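Local coordinates for lipolytic enzyme, g-d-s-l (Clostridium thermocellum, PDB 2W47), which includes as its deposited part a family 6 carbohydrate-binding module, a beta-sandwich domain that holds a glycan and a calcium ion, at residues A[40-46]-A[107-113]. Residues are numbered along the deposited sequence; the frame is centred on the assembly and turned at random. Where two conformers were deposited one is given.
Sequences GYIEWNV and NNVIRAT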
ATOM      1  N   GLY A  40     -11.319   5.474  -3.115  1.00  7.98           N
ATOM      2  CA  GLY A  40     -10.523   4.677  -4.044  1.00  7.62           C
ATOM      3  C   GLY A  40      -9.724   3.648  -3.277  1.00  7.08           C
ATOM      4  O   GLY A  40      -9.431   3.826  -2.083  1.00  7.22           O
ATOM      5  N   TYR A  41      -9.362   2.552  -3.933  1.00  7.15           N
ATOM      6  CA  TYR A  41      -8.541   1.566  -3.255  1.00  7.47           C
ATOM      7  C   TYR A  41      -7.636   0.782  -4.161  1.00  7.30           C
ATOM      8  O   TYR A  41      -7.847   0.721  -5.371  1.00  7.22           O
ATOM      9  CB  TYR A  41      -9.380   0.598  -2.399  1.00  8.21           C
ATOM     10  CG  TYR A  41     -10.331  -0.340  -3.129  1.00  9.13           C
ATOM     11  CD1 TYR A  41      -9.865  -1.489  -3.784  1.00  9.11           C
ATOM     12  CD2 TYR A  41     -11.705  -0.112  -3.098  1.00 10.75           C
ATOM     13  CE1 TYR A  41     -10.760  -2.363  -4.437  1.00 10.23           C
ATOM     14  CE2 TYR A  41     -12.596  -0.979  -3.727  1.00 11.55           C
ATOM     15  CZ  TYR A  41     -12.120  -2.094  -4.390  1.00 10.65           C
ATOM     16  OH  TYR A  41     -13.029  -2.930  -5.020  1.00 13.78           O
ATOM     17  N   ILE A  42      -6.614   0.190  -3.550  0.50  7.11           N
ATOM     18  CA  ILE A  42      -5.733  -0.770  -4.201  0.50  7.79           C
ATOM     19  C   ILE A  42      -5.748  -2.040  -3.359  0.50  7.63           C
ATOM     20  O   ILE A  42      -5.708  -1.986  -2.124  0.50  7.68           O
ATOM     21  CB  ILE A  42      -4.283  -0.241  -4.353  0.50  7.64           C
ATOM     22  CG1 ILE A  42      -3.618  -0.053  -2.983  0.50  8.24           C
ATOM     23  CG2 ILE A  42      -4.274   1.038  -5.180  0.50  8.51           C
ATOM     24  CD1 ILE A  42      -2.260   0.627  -3.029  0.50  8.22           C
ATOM     25  N   GLU A  43      -5.827  -3.182  -4.034  1.00  8.00           N
ATOM     26  CA  GLU A  43      -5.935  -4.462  -3.357  1.00  8.30           C
ATOM     27  C   GLU A  43      -4.992  -5.458  -3.991  1.00  8.60           C
ATOM     28  O   GLU A  43      -4.941  -5.579  -5.212  1.00  9.25           O
ATOM     29  CB  GLU A  43      -7.369  -4.961  -3.458  1.00  8.74           C
ATOM     30  CG  GLU A  43      -7.627  -6.278  -2.781  1.00  9.57           C
ATOM     31  CD  GLU A  43      -9.092  -6.605  -2.790  1.00 10.41           C
ATOM     32  OE1 GLU A  43      -9.832  -6.042  -1.956  1.00  9.47           O
ATOM     33  OE2 GLU A  43      -9.515  -7.443  -3.626  1.00 12.37           O
ATOM     34  N   TRP A  44      -4.255  -6.179  -3.155  1.00  8.65           N
ATOM     35  CA  TRP A  44      -3.413  -7.254  -3.640  1.00  8.60           C
ATOM     36  C   TRP A  44      -3.778  -8.568  -2.984  1.00  8.81           C
ATOM     37  O   TRP A  44      -4.185  -8.612  -1.816  1.00  8.98           O
ATOM     38  CB  TRP A  44      -1.948  -6.976  -3.325  1.00  8.71           C
ATOM     39  CG  TRP A  44      -1.242  -6.017  -4.220  1.00  8.94           C
ATOM     40  CD1 TRP A  44      -0.706  -6.275  -5.451  1.00  9.73           C
ATOM     41  CD2 TRP A  44      -0.915  -4.659  -3.917  1.00  8.42           C
ATOM     42  NE1 TRP A  44      -0.083  -5.153  -5.940  1.00  9.65           N
ATOM     43  CE2 TRP A  44      -0.195  -4.147  -5.017  1.00  8.79           C
ATOM     44  CE3 TRP A  44      -1.168  -3.822  -2.822  1.00  9.51           C
ATOM     45  CZ2 TRP A  44       0.280  -2.846  -5.055  1.00  9.63           C
ATOM     46  CZ3 TRP A  44      -0.696  -2.523  -2.865  1.00  9.19           C
ATOM     47  CH2 TRP A  44       0.017  -2.049  -3.976  1.00  8.86           C
ATOM     48  N   ASN A  45      -3.613  -9.642  -3.753  1.00  9.20           N
ATOM     49  CA  ASN A  45      -3.671 -10.994  -3.230  1.00 10.09           C
ATOM     50  C   ASN A  45      -2.269 -11.421  -2.822  1.00 10.24           C
ATOM     51  O   ASN A  45      -1.410 -11.692  -3.660  1.00 11.16           O
ATOM     52  CB  ASN A  45      -4.262 -11.932  -4.281  1.00 10.26           C
ATOM     53  CG  ASN A  45      -5.740 -11.722  -4.467  1.00 11.78           C
ATOM     54  OD1 ASN A  45      -6.499 -11.686  -3.502  1.00 11.74           O
ATOM     55  ND2 ASN A  45      -6.165 -11.598  -5.724  1.00 15.45           N
ATOM     56  N   VAL A  46      -2.039 -11.436  -1.513  1.00  9.66           N
ATOM     57  CA  VAL A  46      -0.706 -11.627  -0.954  1.00 10.16           C
ATOM     58  C   VAL A  46      -0.573 -13.024  -0.370  1.00 10.47           C
ATOM     59  O   VAL A  46      -1.393 -13.449   0.440  1.00 10.55           O
ATOM     60  CB  VAL A  46      -0.415 -10.544   0.116  1.00  9.76           C
ATOM     61  CG1 VAL A  46       0.902 -10.812   0.859  1.00  9.87           C
ATOM     62  CG2 VAL A  46      -0.349  -9.180  -0.543  1.00  9.95           C
ATOM     63  N   ASN A 107      -3.465 -17.323   0.682  1.00 12.21           N
ATOM     64  CA  ASN A 107      -3.788 -15.986   0.223  1.00 11.73           C
ATOM     65  C   ASN A 107      -4.383 -15.113   1.306  1.00 11.48           C
ATOM     66  O   ASN A 107      -5.139 -15.572   2.165  1.00 12.32           O
ATOM     67  CB  ASN A 107      -4.754 -16.018  -0.953  1.00 11.92           C
ATOM     68  CG  ASN A 107      -4.827 -14.690  -1.646  1.00 11.22           C
ATOM     69  OD1 ASN A 107      -3.825 -14.202  -2.152  1.00 11.93           O
ATOM     70  ND2 ASN A 107      -6.013 -14.081  -1.658  1.00 11.46           N
ATOM     71  N   ASN A 108      -4.018 -13.836   1.233  1.00 10.66           N
ATOM     72  CA  ASN A 108      -4.547 -12.798   2.091  1.00 10.26           C
ATOM     73  C   ASN A 108      -4.909 -11.613   1.217  1.00  9.79           C
ATOM     74  O   ASN A 108      -4.111 -11.175   0.397  1.00  9.96           O
ATOM     75  CB  ASN A 108      -3.515 -12.384   3.138  1.00 10.05           C
ATOM     76  CG  ASN A 108      -3.145 -13.522   4.061  1.00 10.71           C
ATOM     77  OD1 ASN A 108      -3.694 -13.641   5.154  1.00 12.14           O
ATOM     78  ND2 ASN A 108      -2.226 -14.375   3.612  1.00 11.89           N
ATOM     79  N   VAL A 109      -6.125 -11.123   1.383  1.00  9.47           N
ATOM     80  CA  VAL A 109      -6.609 -10.015   0.571  1.00  9.08           C
ATOM     81  C   VAL A 109      -6.275  -8.710   1.296  1.00  8.53           C
ATOM     82  O   VAL A 109      -6.851  -8.423   2.341  1.00  8.73           O
ATOM     83  CB  VAL A 109      -8.130 -10.135   0.322  1.00  9.06           C
ATOM     84  CG1 VAL A 109      -8.592  -9.047  -0.619  1.00  9.82           C
ATOM     85  CG2 VAL A 109      -8.498 -11.517  -0.251  1.00  9.76           C
ATOM     86  N   ILE A 110      -5.324  -7.951   0.759  1.00  8.18           N
ATOM     87  CA  ILE A 110      -4.847  -6.747   1.432  1.00  9.32           C
ATOM     88  C   ILE A 110      -5.277  -5.503   0.659  1.00  8.07           C
ATOM     89  O   ILE A 110      -4.926  -5.351  -0.506  1.00  8.44           O
ATOM     90  CB  ILE A 110      -3.317  -6.796   1.632  1.00  9.13           C
ATOM     91  CG1 ILE A 110      -2.930  -8.088   2.392  1.00 11.15           C
ATOM     92  CG2 ILE A 110      -2.827  -5.522   2.354  1.00 10.49           C
ATOM     93  CD1 ILE A 110      -1.515  -8.158   2.949  1.00 11.94           C
ATOM     94  N   ARG A 111      -6.072  -4.651   1.305  1.00  7.49           N
ATOM     95  CA  ARG A 111      -6.617  -3.461   0.664  1.00  7.24           C
ATOM     96  C   ARG A 111      -6.249  -2.191   1.424  1.00  7.21           C
ATOM     97  O   ARG A 111      -6.295  -2.148   2.662  1.00  7.37           O
ATOM     98  CB  ARG A 111      -8.147  -3.570   0.515  1.00  7.45           C
ATOM     99  CG  ARG A 111      -8.779  -2.392  -0.238  1.00  6.90           C
ATOM    100  CD  ARG A 111     -10.286  -2.452  -0.219  1.00  7.67           C
ATOM    101  NE  ARG A 111     -10.793  -3.601  -0.959  1.00  8.16           N
ATOM    102  CZ  ARG A 111     -12.073  -3.769  -1.268  1.00  9.17           C
ATOM    103  NH1 ARG A 111     -12.972  -2.855  -0.908  1.00  9.65           N
ATOM    104  NH2 ARG A 111     -12.443  -4.847  -1.950  1.00 10.80           N
ATOM    105  N   ALA A 112      -5.899  -1.159   0.658  1.00  6.83           N
ATOM    106  CA  ALA A 112      -5.639   0.182   1.189  1.00  6.65           C
ATOM    107  C   ALA A 112      -6.638   1.144   0.557  1.00  6.43           C
ATOM    108  O   ALA A 112      -6.590   1.381  -0.648  1.00  6.45           O
ATOM    109  CB  ALA A 112      -4.212   0.599   0.887  1.00  7.22           C
ATOM    110  N   THR A 113      -7.533   1.685   1.385  1.00  6.92           N
ATOM    111  CA  THR A 113      -8.642   2.511   0.922  1.00  7.41           C
ATOM    112  C   THR A 113      -8.439   3.955   1.353  1.00  7.39           C
ATOM    113  O   THR A 113      -8.185   4.227   2.531  1.00  8.13           O
ATOM    114  CB  THR A 113      -9.972   1.994   1.494  1.00  7.89           C
ATOM    115  OG1 THR A 113     -10.162   0.640   1.078  1.00  7.54           O
ATOM    116  CG2 THR A 113     -11.156   2.799   1.000  1.00  7.81           C
TER
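The guanidinium of R111 lies flat over one face of the Y41 ring, its plane only 5° from the ring's, with CZ 3.7 Å from the ring centroid in a cation-pi stack; R111 CD adds a CH-pi contact to the same face. At the guanidinium edge, nearly in its plane, sits the carboxylate of E43. R111 NE and NH2 form a side-on salt bridge to the single oxygen E43 OE1, at 2.8 and 2.9 Å, both tilted out of the carboxylate plane to the same face, NE anti and NH2 syn. Arginine suits this place because one flat cation can stack by its face and bond by its edge; the bend at chi3 (-66°) turns it over the ring. E43's extended chain carries the carboxylate across to R111 and lays CD against V109 CG1. These side chains share one face of two antiparallel neighbours in the five-stranded sheet of the beta-sandwich. There too N107 ND2 donates to N45 OD1 (3.1 Å) from above its carbonyl plane, polar amides suiting exposed positions. Backbone bonds join I42 to A112, W44 to I110 and V46 to N108. On the other face, V46 CG2 meets I110 CD1 at 3.8 Å, and I42, W44 and V46 pack on strand 122-130, bulky apolar side chains filling the core.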